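Local atomic coordinates of actin-related protein 8 (Homo sapiens, PDB entry 4FO0), a protein that binds ATP with low basal ATPase activity, cannot polymerize, and is a proposed core subunit of the INO80 chromatin remodeling complex. Residues Asp489-Ser493 / Asp494-Lys498. Residues are numbered along the deposited sequence; the frame is centred on the assembly and turned at random.
Sequences DCCSS and DDTKK
Lys497 lays its aliphatic chain back over the turn that precedes its helix, CG lying 3.7 Å from Cys491 CB. Its torsions explain the reach: CG stands anti to the carbonyl carbon (chi1 -65°) and the chain is extended beyond it, which carries NZ to Asp489. There the ammonium group has two acceptors in one residue. NZ donates to Asp489 O at 3.2 Å, approaching from above the carbonyl plane. NZ also forms a salt bridge with Asp489 OD1 at 3.1 Å; as a hydrogen bond this pair is weak. A methionine in place of Lys497 would probably leave the Asp489 carboxylate without this positive partner and Asp489 O without this donor.

On the buried side, Thr496 CG2 packs against Cys491, 3.8 Å from its CB, whereas Thr496 OG1 is hydrogen-bonded to Glu264. Ser493 OG, meanwhile, accepts a hydrogen bond from Thr496 N at 2.9 Å, almost straight (N-H...O angle 177°); a second bond, from Asp495 N, is weak and bent to 120°. Ser493 stands at the N-cap, directly before the helix, and the straight bond to the amide three residues on is its capping bond. Far from the nucleotide, this capped turn joins helix 480-489 to helix 494-502, which leads into strand 503-507; Phe532 of helix 530-535 also touches Lys497. The arrangement is a serine N-cap at the start of helix 494-502, in the tight connection between two helices of the actin fold.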
loop_
_atom_site.group_PDB
_atom_site.type_symbol
_atom_site.label_atom_id
_atom_site.label_comp_id
_atom_site.label_asym_id
_atom_site.label_seq_id
_atom_site.Cartn_x
_atom_site.Cartn_y
_atom_site.Cartn_z
ATOM N N ASP A 489 17.866 7.343 -13.768
ATOM C CA ASP A 489 18.694 7.271 -14.955
ATOM C C ASP A 489 17.926 7.646 -16.220
ATOM O O ASP A 489 18.516 7.932 -17.262
ATOM C CB ASP A 489 19.249 5.864 -15.101
ATOM C CG ASP A 489 20.294 5.780 -16.171
ATOM O OD1 ASP A 489 21.089 6.746 -16.297
ATOM O OD2 ASP A 489 20.312 4.760 -16.885
ATOM N N CYS A 490 16.607 7.635 -16.123
ATOM C CA CYS A 490 15.752 7.980 -17.248
ATOM C C CYS A 490 15.432 9.463 -17.305
ATOM O O CYS A 490 14.759 9.911 -18.229
ATOM C CB CYS A 490 14.450 7.197 -17.183
ATOM S SG CYS A 490 14.667 5.479 -17.551
ATOM N N CYS A 491 15.949 10.249 -16.368
ATOM C CA CYS A 491 15.970 11.699 -16.541
ATOM C C CYS A 491 16.864 12.122 -17.703
ATOM O O CYS A 491 17.968 11.612 -17.852
ATOM C CB CYS A 491 16.445 12.378 -15.263
ATOM S SG CYS A 491 15.337 12.182 -13.857
ATOM N N SER A 492 16.377 13.035 -18.539
ATOM C CA SER A 492 17.193 13.615 -19.605
ATOM C C SER A 492 18.361 14.504 -19.167
ATOM O O SER A 492 19.476 14.355 -19.653
ATOM C CB SER A 492 16.300 14.405 -20.556
ATOM O OG SER A 492 15.451 15.274 -19.833
ATOM N N SER A 493 18.099 15.410 -18.235
ATOM C CA SER A 493 19.078 16.414 -17.828
ATOM C C SER A 493 19.998 15.790 -16.810
ATOM O O SER A 493 19.646 14.773 -16.231
ATOM C CB SER A 493 18.387 17.638 -17.238
ATOM O OG SER A 493 19.059 18.078 -16.075
ATOM N N ASP A 494 21.171 16.363 -16.567
ATOM C CA ASP A 494 21.975 15.769 -15.507
ATOM C C ASP A 494 21.831 16.563 -14.227
ATOM O O ASP A 494 22.180 16.088 -13.145
ATOM C CB ASP A 494 23.444 15.681 -15.912
ATOM C CG ASP A 494 23.699 14.575 -16.904
ATOM O OD1 ASP A 494 22.772 14.235 -17.677
ATOM O OD2 ASP A 494 24.825 14.037 -16.902
ATOM N N ASP A 495 21.322 17.783 -14.355
ATOM C CA ASP A 495 21.045 18.589 -13.181
ATOM C C ASP A 495 19.845 18.006 -12.465
ATOM O O ASP A 495 19.811 17.955 -11.236
ATOM C CB ASP A 495 20.815 20.054 -13.552
ATOM C CG ASP A 495 22.077 20.885 -13.416
ATOM O OD1 ASP A 495 22.394 21.302 -12.280
ATOM O OD2 ASP A 495 22.763 21.109 -14.438
ATOM N N THR A 496 18.867 17.556 -13.244
ATOM C CA THR A 496 17.742 16.830 -12.691
ATOM C C THR A 496 18.279 15.648 -11.886
ATOM O O THR A 496 17.979 15.523 -10.693
ATOM C CB THR A 496 16.789 16.323 -13.785
ATOM O OG1 THR A 496 16.150 17.433 -14.422
ATOM C CG2 THR A 496 15.722 15.434 -13.184
ATOM N N LYS A 497 19.092 14.801 -12.522
ATOM C CA LYS A 497 19.627 13.621 -11.844
ATOM C C LYS A 497 20.346 13.976 -10.553
ATOM O O LYS A 497 20.178 13.304 -9.538
ATOM C CB LYS A 497 20.560 12.825 -12.743
ATOM C CG LYS A 497 19.885 12.218 -13.937
ATOM C CD LYS A 497 20.880 11.411 -14.755
ATOM C CE LYS A 497 20.289 11.033 -16.096
ATOM N NZ LYS A 497 20.962 9.854 -16.694
ATOM N N LYS A 498 21.162 15.019 -10.581
ATOM C CA LYS A 498 21.823 15.427 -9.355
ATOM C C LYS A 498 20.759 15.598 -8.280
ATOM O O LYS A 498 20.887 15.072 -7.169
ATOM C CB LYS A 498 22.617 16.722 -9.547
ATOM C CG LYS A 498 24.060 16.508 -9.980
ATOM C CD LYS A 498 24.901 17.773 -9.789
ATOM C CE LYS A 498 24.406 18.924 -10.665
ATOM N NZ LYS A 498 25.117 20.214 -10.393
#